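Local structure of omega transaminase (Pseudomonas sp., 5LHA) at residues Gly108-Ala116 with Met276-Asp287; Ala127-Tyr138 with Ala304-Ala312. The protein catalyses, as an amine (omega) transaminase using a pyridoxal phosphate cofactor, the transfer of amino groups between amines and carbonyl compounds. All coordinates share one frame; numbering follows the deposited sequence.

Interaction 1 of 2, residues Gly108-Ala116 with Met276-Asp287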
loop_
_atom_site.group_PDB
_atom_site.type_symbol
_atom_site.label_atom_id
_atom_site.label_comp_id
_atom_site.label_asym_id
_atom_site.label_seq_id
_atom_site.Cartn_x
_atom_site.Cartn_y
_atom_site.Cartn_z
ATOM N N GLY A 108 8.134 -17.641 33.166
ATOM C CA GLY A 108 7.624 -18.457 34.258
ATOM C C GLY A 108 6.224 -18.062 34.689
ATOM O O GLY A 108 5.390 -18.925 34.977
ATOM N N MET A 109 5.958 -16.752 34.772
ATOM C CA MET A 109 4.636 -16.266 35.167
ATOM C C MET A 109 3.557 -16.682 34.185
ATOM O O MET A 109 2.401 -16.879 34.577
ATOM C CB MET A 109 4.626 -14.740 35.239
ATOM C CG MET A 109 5.387 -14.121 36.370
ATOM S SD MET A 109 5.131 -12.350 36.239
ATOM C CE MET A 109 3.487 -12.196 36.926
ATOM N N PHE A 110 3.901 -16.791 32.908
ATOM C CA PHE A 110 2.938 -17.078 31.854
ATOM C C PHE A 110 3.204 -18.433 31.210
ATOM O O PHE A 110 3.047 -18.608 30.003
ATOM C CB PHE A 110 2.938 -15.963 30.815
ATOM C CG PHE A 110 2.749 -14.596 31.406
ATOM C CD1 PHE A 110 1.631 -14.310 32.172
ATOM C CD2 PHE A 110 3.685 -13.596 31.199
ATOM C CE1 PHE A 110 1.456 -13.055 32.722
ATOM C CE2 PHE A 110 3.508 -12.338 31.739
ATOM C CZ PHE A 110 2.394 -12.068 32.500
ATOM N N ALA A 111 3.627 -19.406 32.018
ATOM C CA ALA A 111 3.741 -20.766 31.511
ATOM C C ALA A 111 2.373 -21.303 31.125
ATOM O O ALA A 111 2.241 -22.051 30.150
ATOM C CB ALA A 111 4.400 -21.666 32.551
ATOM N N GLN A 112 1.336 -20.912 31.869
ATOM C CA GLN A 112 -0.033 -21.285 31.522
ATOM C C GLN A 112 -0.359 -20.954 30.075
ATOM O O GLN A 112 -1.170 -21.642 29.447
ATOM C CB GLN A 112 -1.011 -20.580 32.466
ATOM C CG GLN A 112 -2.472 -20.895 32.202
ATOM C CD GLN A 112 -3.412 -20.235 33.198
ATOM O OE1 GLN A 112 -4.595 -20.041 32.909
ATOM N NE2 GLN A 112 -2.897 -19.902 34.381
ATOM N N GLU A 113 0.265 -19.917 29.523
ATOM C CA GLU A 113 0.085 -19.558 28.125
ATOM C C GLU A 113 1.223 -20.061 27.242
ATOM O O GLU A 113 1.316 -19.654 26.081
ATOM C CB GLU A 113 -0.076 -18.044 27.991
ATOM C CG GLU A 113 -1.364 -17.501 28.616
ATOM C CD GLU A 113 -1.368 -17.574 30.130
ATOM O OE1 GLU A 113 -0.285 -17.435 30.735
ATOM O OE2 GLU A 113 -2.454 -17.795 30.709
ATOM N N ARG A 114 2.073 -20.950 27.768
ATOM C CA ARG A 114 3.172 -21.574 27.021
ATOM C C ARG A 114 4.072 -20.534 26.351
ATOM O O ARG A 114 4.674 -20.792 25.308
ATOM C CB ARG A 114 2.643 -22.587 25.995
ATOM C CG ARG A 114 3.673 -23.643 25.550
ATOM C CD ARG A 114 3.127 -24.670 24.541
ATOM N NE ARG A 114 2.008 -24.160 23.739
ATOM C CZ ARG A 114 2.115 -23.318 22.707
ATOM N NH1 ARG A 114 3.298 -22.865 22.323
ATOM N NH2 ARG A 114 1.028 -22.921 22.056
ATOM N N MET A 115 4.175 -19.346 26.949
ATOM C CA MET A 115 5.101 -18.338 26.452
ATOM C C MET A 115 6.536 -18.824 26.607
ATOM O O MET A 115 6.917 -19.354 27.654
ATOM C CB MET A 115 4.915 -17.022 27.208
ATOM C CG MET A 115 3.618 -16.283 26.911
ATOM S SD MET A 115 3.395 -15.887 25.163
ATOM C CE MET A 115 1.621 -16.044 25.006
ATOM N N ALA A 116 7.342 -18.617 25.573
ATOM C CA ALA A 116 8.688 -19.175 25.536
ATOM C C ALA A 116 9.788 -18.137 25.372
ATOM O O ALA A 116 10.876 -18.321 25.925
ATOM C CB ALA A 116 8.807 -20.209 24.408
ATOM N N MET A 276 -4.037 -11.757 36.456
ATOM C CA MET A 276 -2.686 -11.400 36.018
ATOM C C MET A 276 -2.633 -11.119 34.519
ATOM O O MET A 276 -1.782 -10.350 34.057
ATOM C CB MET A 276 -1.698 -12.504 36.391
ATOM C CG MET A 276 -0.234 -12.078 36.330
ATOM S SD MET A 276 0.214 -10.842 37.577
ATOM C CE MET A 276 0.353 -11.854 39.046
ATOM N N LEU A 277 -3.514 -11.744 33.749
ATOM C CA LEU A 277 -3.754 -11.393 32.360
ATOM C C LEU A 277 -5.250 -11.274 32.131
ATOM O O LEU A 277 -6.042 -11.984 32.758
ATOM C CB LEU A 277 -3.180 -12.424 31.390
ATOM C CG LEU A 277 -1.673 -12.565 31.282
ATOM C CD1 LEU A 277 -1.345 -13.708 30.336
ATOM C CD2 LEU A 277 -1.071 -11.253 30.798
ATOM N N GLY A 278 -5.628 -10.323 31.277
ATOM C CA GLY A 278 -7.007 -10.258 30.827
ATOM C C GLY A 278 -7.416 -11.485 30.033
ATOM O O GLY A 278 -8.551 -11.956 30.145
ATOM N N SER A 279 -6.507 -11.999 29.195
ATOM C CA SER A 279 -6.794 -13.197 28.406
ATOM C C SER A 279 -6.966 -14.418 29.297
ATOM O O SER A 279 -7.878 -15.225 29.096
ATOM C CB SER A 279 -5.669 -13.444 27.408
ATOM O OG SER A 279 -4.444 -13.563 28.101
ATOM N N ARG A 280 -6.073 -14.579 30.273
ATOM C CA ARG A 280 -6.235 -15.634 31.266
ATOM C C ARG A 280 -7.549 -15.494 32.026
ATOM O O ARG A 280 -8.209 -16.496 32.330
ATOM C CB ARG A 280 -5.050 -15.611 32.235
ATOM C CG ARG A 280 -5.062 -16.742 33.248
ATOM C CD ARG A 280 -3.936 -16.605 34.254
ATOM N NE ARG A 280 -2.640 -16.732 33.594
ATOM C CZ ARG A 280 -1.462 -16.569 34.188
ATOM N NH1 ARG A 280 -1.388 -16.280 35.486
ATOM N NH2 ARG A 280 -0.351 -16.705 33.475
ATOM N N GLY A 281 -7.952 -14.259 32.334
ATOM C CA GLY A 281 -9.182 -14.061 33.086
ATOM C C GLY A 281 -10.411 -14.538 32.343
ATOM O O GLY A 281 -11.416 -14.896 32.964
ATOM N N TRP A 282 -10.349 -14.546 31.013
ATOM C CA TRP A 282 -11.373 -15.116 30.143
ATOM C C TRP A 282 -11.145 -16.591 29.842
ATOM O O TRP A 282 -11.905 -17.167 29.059
ATOM C CB TRP A 282 -11.436 -14.336 28.828
ATOM C CG TRP A 282 -11.800 -12.885 28.995
ATOM C CD1 TRP A 282 -11.091 -11.809 28.544
ATOM C CD2 TRP A 282 -12.975 -12.354 29.626
ATOM N NE1 TRP A 282 -11.739 -10.639 28.874
ATOM C CE2 TRP A 282 -12.898 -10.948 29.537
ATOM C CE3 TRP A 282 -14.083 -12.929 30.259
ATOM C CZ2 TRP A 282 -13.887 -10.112 30.056
ATOM C CZ3 TRP A 282 -15.061 -12.097 30.778
ATOM C CH2 TRP A 282 -14.959 -10.707 30.670
ATOM N N GLY A 283 -10.100 -17.196 30.411
ATOM C CA GLY A 283 -9.807 -18.601 30.191
ATOM C C GLY A 283 -9.156 -18.915 28.868
ATOM O O GLY A 283 -9.337 -20.017 28.344
ATOM N N VAL A 284 -8.347 -17.999 28.341
ATOM C CA VAL A 284 -7.829 -18.087 26.982
ATOM C C VAL A 284 -6.319 -17.900 26.990
ATOM O O VAL A 284 -5.791 -17.052 27.718
ATOM C CB VAL A 284 -8.505 -17.041 26.069
ATOM C CG1 VAL A 284 -7.697 -16.814 24.808
ATOM C CG2 VAL A 284 -9.909 -17.498 25.717
ATOM N N ALA A 285 -5.625 -18.738 26.217
ATOM C CA ALA A 285 -4.201 -18.602 25.965
ATOM C C ALA A 285 -3.994 -18.023 24.572
ATOM O O ALA A 285 -4.223 -18.728 23.576
ATOM C CB ALA A 285 -3.495 -19.948 26.090
ATOM N N PRO A 286 -3.598 -16.765 24.441
ATOM C CA PRO A 286 -3.270 -16.220 23.122
ATOM C C PRO A 286 -1.896 -16.700 22.666
ATOM O O PRO A 286 -1.158 -17.345 23.401
ATOM C CB PRO A 286 -3.289 -14.708 23.353
ATOM C CG PRO A 286 -2.923 -14.561 24.792
ATOM C CD PRO A 286 -3.495 -15.756 25.507
ATOM N N ASP A 287 -1.570 -16.389 21.412
ATOM C CA ASP A 287 -0.266 -16.764 20.881
ATOM C C ASP A 287 0.820 -15.771 21.282
ATOM O O ASP A 287 1.977 -16.172 21.456
ATOM C CB ASP A 287 -0.325 -16.885 19.348
ATOM C CG ASP A 287 -1.238 -18.011 18.876
ATOM O OD1 ASP A 287 -0.811 -19.183 18.926
ATOM O OD2 ASP A 287 -2.373 -17.730 18.448
HETATM O O HOH W 1 -4.931 -18.172 29.671
#
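Arg280 reaches Glu113 by running straight out from the backbone, its CG anti to N, and then bending at chi3 (-65°). Glu113 comes to meet it with a chain folded at chi2 (70°). The two groups then join side-on. NH2 of Arg280 donates to Glu113 OE1 at 2.8 Å. NE of Arg280 donates to Glu113 OE2 at 3.1 Å. Both bonds are nearly straight and use the syn sides of the carboxylate, whose plane lies 18° from that of the guanidinium. NH2 of Arg280 also donates to Met109 O at 3.0 Å, so one nitrogen holds both the last turn of helix 97-109 and the loop after it. The salt bridge probably keeps the buried carboxylate ionised. A leucine in place of Arg280 would probably leave this carboxylate without its counter-charge and Met109 O without this donor.

Gln112 sets NE2 over one guanidinium face, toward its rim, 3.3 Å from NE of Arg280. The amide and guanidinium planes are nearly parallel, and OE1 lies beside Arg280 CG. NE2 and NE are both donors, so this is packing and not a bond.

The contact belongs to the large domain of a fold type I PLP enzyme. Residues 108-116 lead into edge strand 115-121, and residues 276-287 lead into strand 288-291 of the same sheet. The short helical turn 278-281 ends in a Schellman motif at Gly283.

Apolar groups continue the contact beside the ion pair. CE1 of the Phe110 ring meets Leu277 CG at 3.5 Å, while Arg280 NH2 sits at the ring edge near CD1. The ring also touches Leu289 and Leu291. Met109 and Met276 cross at about a right angle, CE of Met109 lying 3.6 Å from SD of Met276. At the other end, CE of Met115 rests 3.5 Å from Pro286 O.

Interaction 2 of 2, residues Ala127-Tyr138 with Ala304-Ala312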
loop_
_atom_site.group_PDB
_atom_site.type_symbol
_atom_site.label_atom_id
_atom_site.label_comp_id
_atom_site.label_asym_id
_atom_site.label_seq_id
_atom_site.Cartn_x
_atom_site.Cartn_y
_atom_site.Cartn_z
ATOM N N ALA A 127 5.734 -2.706 21.994
ATOM C CA ALA A 127 5.318 -4.100 22.114
ATOM C C ALA A 127 4.367 -4.480 20.994
ATOM O O ALA A 127 4.439 -5.585 20.452
ATOM C CB ALA A 127 4.671 -4.340 23.476
ATOM N N VAL A 128 3.484 -3.554 20.618
ATOM C CA VAL A 128 2.543 -3.807 19.534
ATOM C C VAL A 128 3.273 -3.833 18.195
ATOM O O VAL A 128 3.102 -4.763 17.394
ATOM C CB VAL A 128 1.414 -2.762 19.558
ATOM C CG1 VAL A 128 0.597 -2.829 18.277
ATOM C CG2 VAL A 128 0.529 -2.977 20.793
ATOM N N GLU A 129 4.082 -2.803 17.926
ATOM C CA GLU A 129 4.874 -2.781 16.700
ATOM C C GLU A 129 5.687 -4.058 16.550
ATOM O O GLU A 129 5.793 -4.618 15.452
ATOM C CB GLU A 129 5.793 -1.556 16.686
ATOM C CG GLU A 129 6.214 -1.114 15.282
ATOM C CD GLU A 129 5.096 -0.387 14.533
ATOM O OE1 GLU A 129 3.945 -0.414 15.011
ATOM O OE2 GLU A 129 5.365 0.215 13.467
ATOM N N THR A 130 6.286 -4.518 17.648
ATOM C CA THR A 130 7.067 -5.748 17.642
ATOM C C THR A 130 6.199 -6.964 17.330
ATOM O O THR A 130 6.594 -7.837 16.547
ATOM C CB THR A 130 7.753 -5.902 19.000
ATOM O OG1 THR A 130 8.605 -4.772 19.216
ATOM C CG2 THR A 130 8.597 -7.171 19.058
ATOM N N ALA A 131 5.005 -7.034 17.921
ATOM C CA ALA A 131 4.114 -8.163 17.665
ATOM C C ALA A 131 3.713 -8.245 16.198
ATOM O O ALA A 131 3.545 -9.345 15.660
ATOM C CB ALA A 131 2.864 -8.062 18.543
ATOM N N LEU A 132 3.519 -7.095 15.545
ATOM C CA LEU A 132 3.101 -7.098 14.144
ATOM C C LEU A 132 4.208 -7.590 13.221
ATOM O O LEU A 132 3.983 -8.472 12.396
ATOM C CB LEU A 132 2.651 -5.699 13.732
ATOM C CG LEU A 132 1.429 -5.212 14.505
ATOM C CD1 LEU A 132 1.079 -3.777 14.141
ATOM C CD2 LEU A 132 0.242 -6.153 14.257
ATOM N N LYS A 133 5.410 -7.029 13.346
ATOM C CA LYS A 133 6.521 -7.408 12.471
ATOM C C LYS A 133 6.977 -8.844 12.723
ATOM O O LYS A 133 7.347 -9.557 11.783
ATOM C CB LYS A 133 7.691 -6.449 12.689
ATOM C CG LYS A 133 7.478 -5.052 12.140
ATOM C CD LYS A 133 8.700 -4.172 12.392
ATOM C CE LYS A 133 9.893 -4.593 11.557
ATOM N NZ LYS A 133 11.179 -4.083 12.131
ATOM N N MET A 134 6.976 -9.285 13.984
ATOM C CA MET A 134 7.420 -10.644 14.283
ATOM C C MET A 134 6.371 -11.677 13.907
ATOM O O MET A 134 6.723 -12.814 13.581
ATOM C CB MET A 134 7.758 -10.792 15.768
ATOM C CG MET A 134 8.934 -9.949 16.228
ATOM S SD MET A 134 10.402 -10.091 15.190
ATOM C CE MET A 134 10.781 -11.825 15.446
ATOM N N ALA A 135 5.089 -11.310 13.958
ATOM C CA ALA A 135 4.051 -12.172 13.398
ATOM C C ALA A 135 4.295 -12.412 11.913
ATOM O O ALA A 135 4.151 -13.540 11.426
ATOM C CB ALA A 135 2.665 -11.562 13.630
ATOM N N ARG A 136 4.670 -11.355 11.185
ATOM C CA ARG A 136 5.075 -11.501 9.789
ATOM C C ARG A 136 6.251 -12.459 9.651
ATOM O O ARG A 136 6.276 -13.285 8.732
ATOM C CB ARG A 136 5.438 -10.136 9.189
ATOM C CG ARG A 136 4.280 -9.144 9.030
ATOM C CD ARG A 136 3.577 -9.354 7.701
ATOM N NE ARG A 136 2.550 -8.349 7.406
ATOM C CZ ARG A 136 2.713 -7.275 6.640
ATOM N NH1 ARG A 136 3.873 -7.013 6.050
ATOM N NH2 ARG A 136 1.690 -6.464 6.458
ATOM N N GLN A 137 7.239 -12.364 10.548
ATOM C CA GLN A 137 8.412 -13.233 10.445
ATOM C C GLN A 137 8.072 -14.690 10.729
ATOM O O GLN A 137 8.571 -15.586 10.044
ATOM C CB GLN A 137 9.518 -12.761 11.394
ATOM C CG GLN A 137 10.735 -13.673 11.358
ATOM C CD GLN A 137 11.997 -13.023 11.869
ATOM O OE1 GLN A 137 12.048 -11.814 12.090
ATOM N NE2 GLN A 137 13.035 -13.834 12.057
ATOM N N TYR A 138 7.211 -14.945 11.717
ATOM C CA TYR A 138 6.778 -16.308 12.021
ATOM C C TYR A 138 6.273 -17.027 10.779
ATOM O O TYR A 138 6.643 -18.177 10.522
ATOM C CB TYR A 138 5.681 -16.296 13.091
ATOM C CG TYR A 138 4.932 -17.611 13.198
ATOM C CD1 TYR A 138 5.509 -18.708 13.824
ATOM C CD2 TYR A 138 3.661 -17.769 12.653
ATOM C CE1 TYR A 138 4.832 -19.920 13.930
ATOM C CE2 TYR A 138 2.982 -18.991 12.745
ATOM C CZ TYR A 138 3.581 -20.056 13.387
ATOM O OH TYR A 138 2.942 -21.264 13.503
ATOM N N ALA A 304 7.380 -5.180 26.702
ATOM C CA ALA A 304 7.764 -6.553 26.400
ATOM C C ALA A 304 6.729 -7.211 25.507
ATOM O O ALA A 304 5.526 -6.977 25.653
ATOM C CB ALA A 304 7.959 -7.393 27.671
ATOM N N THR A 305 7.220 -8.012 24.566
ATOM C CA THR A 305 6.395 -8.883 23.743
ATOM C C THR A 305 6.836 -10.319 23.984
ATOM O O THR A 305 8.007 -10.650 23.774
ATOM C CB THR A 305 6.539 -8.518 22.271
ATOM O OG1 THR A 305 6.404 -7.101 22.138
ATOM C CG2 THR A 305 5.441 -9.203 21.437
ATOM N N LEU A 306 5.912 -11.162 24.433
ATOM C CA LEU A 306 6.198 -12.573 24.680
ATOM C C LEU A 306 5.606 -13.417 23.566
ATOM O O LEU A 306 4.522 -13.122 23.066
ATOM C CB LEU A 306 5.634 -13.046 26.021
ATOM C CG LEU A 306 6.394 -12.675 27.302
ATOM C CD1 LEU A 306 6.252 -11.192 27.609
ATOM C CD2 LEU A 306 5.915 -13.515 28.475
ATOM N N PHE A 307 6.318 -14.480 23.201
ATOM C CA PHE A 307 5.927 -15.382 22.128
ATOM C C PHE A 307 5.883 -16.799 22.667
ATOM O O PHE A 307 6.742 -17.199 23.457
ATOM C CB PHE A 307 6.899 -15.283 20.948
ATOM C CG PHE A 307 7.070 -13.876 20.433
ATOM C CD1 PHE A 307 7.938 -12.992 21.051
ATOM C CD2 PHE A 307 6.343 -13.439 19.335
ATOM C CE1 PHE A 307 8.079 -11.689 20.589
ATOM C CE2 PHE A 307 6.482 -12.134 18.863
ATOM C CZ PHE A 307 7.351 -11.265 19.487
ATOM N N ASN A 308 4.874 -17.553 22.248
ATOM C CA ASN A 308 4.728 -18.901 22.766
ATOM C C ASN A 308 5.686 -19.854 22.049
ATOM O O ASN A 308 6.384 -19.481 21.101
ATOM C CB ASN A 308 3.264 -19.346 22.668
ATOM C CG ASN A 308 2.738 -19.386 21.237
ATOM O OD1 ASN A 308 3.476 -19.185 20.282
ATOM N ND2 ASN A 308 1.443 -19.626 21.095
ATOM N N GLN A 309 5.722 -21.099 22.541
ATOM C CA GLN A 309 6.635 -22.108 22.009
ATOM C C GLN A 309 6.384 -22.361 20.529
ATOM O O GLN A 309 7.332 -22.532 19.756
ATOM C CB GLN A 309 6.493 -23.410 22.799
ATOM C CG GLN A 309 7.649 -24.395 22.642
ATOM C CD GLN A 309 8.879 -24.026 23.454
ATOM O OE1 GLN A 309 8.808 -23.886 24.678
ATOM N NE2 GLN A 309 10.018 -23.881 22.782
ATOM N N ARG A 310 5.114 -22.418 20.123
ATOM C CA ARG A 310 4.765 -22.562 18.712
ATOM C C ARG A 310 5.540 -21.579 17.838
ATOM O O ARG A 310 6.288 -21.977 16.937
ATOM C CB ARG A 310 3.258 -22.366 18.536
ATOM C CG ARG A 310 2.800 -22.277 17.093
ATOM C CD ARG A 310 1.392 -21.711 16.998
ATOM N NE ARG A 310 0.999 -21.438 15.613
ATOM C CZ ARG A 310 -0.235 -21.123 15.219
ATOM N NH1 ARG A 310 -1.226 -21.044 16.096
ATOM N NH2 ARG A 310 -0.479 -20.888 13.937
ATOM N N ILE A 311 5.382 -20.284 18.116
ATOM C CA ILE A 311 6.039 -19.235 17.339
ATOM C C ILE A 311 7.553 -19.301 17.503
ATOM O O ILE A 311 8.305 -19.140 16.535
ATOM C CB ILE A 311 5.482 -17.860 17.760
ATOM C CG1 ILE A 311 4.002 -17.748 17.396
ATOM C CG2 ILE A 311 6.278 -16.707 17.125
ATOM C CD1 ILE A 311 3.265 -16.651 18.154
ATOM N N ALA A 312 8.026 -19.488 18.734
ATOM C CA ALA A 312 9.462 -19.495 18.996
ATOM C C ALA A 312 10.160 -20.598 18.204
ATOM O O ALA A 312 11.221 -20.377 17.606
ATOM C CB ALA A 312 9.714 -19.653 20.494
#
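Ala127 and Thr305 open this contact, in which helix 124-141 packs on strand 303-308 of the large-domain sheet of a fold type I aminotransferase. The helix starts in the PMP pocket, which includes Gly124 and Ser125. Helix and strand run the same general way, 34° apart. The helix also serves the interface with the second subunit, to which Lys133 and Arg136 bond.

Ala127 O takes two donors, Ala131 N within the helix and the hydroxyl of Thr305. Thr305 OG1 donates to Ala127 O at 3.0 Å, in the carbonyl plane and on a lone pair. Thr305 OG1 stands anti to its own carbonyl carbon (chi1 -48°), and this places the hydroxyl against the helix.

One turn on, Thr130 slides past Thr305 and puts CG2 at the edge of the Phe307 ring. Its own hydroxyl bonds to Asp126 O and His327. The methyl of Ala131 lies 4.0 Å from CG2 of Thr305. Met134 crosses Phe307 at about a right angle, its CB 3.6 Å from CE2 of the ring.

Tyr138 buries more of its surface in this contact than any other residue. Its ring is carried past the end of the strand to the start of helix 309-316, where Asn308, the N-cap residue, accepts from Ile311 N through OD1. CG1 of Ile311 lies over one ring face in a CH-pi contact. Arg310 NH2 is held by Gly258 O. Arg310 NE donates to Tyr138 OH at 2.9 Å, and the hydroxyl oxygen lies in the guanidinium plane.

In the fold
From the N terminus the chain leaves helix 97-109, passes through 108-116 into strand 115-121, and turns back as helix 124-141. It then builds strands 149-153, 184-187, 225-230 and 260-264 before reaching 276-287. Here interaction 1 closes a loop of 159 residues. Strand 288-291 follows, and interaction 2 closes a second loop of 165 residues at 304-312. The segments alternate, so the two loops cross. They meet where strands 115-121 and 303-308 lie side by side: Ala116 N probably bonds to Phe307 O, and Arg114 O probably accepts from Gln309 N. Together they tie an edge of the large-domain sheet to its flanking helix and loops.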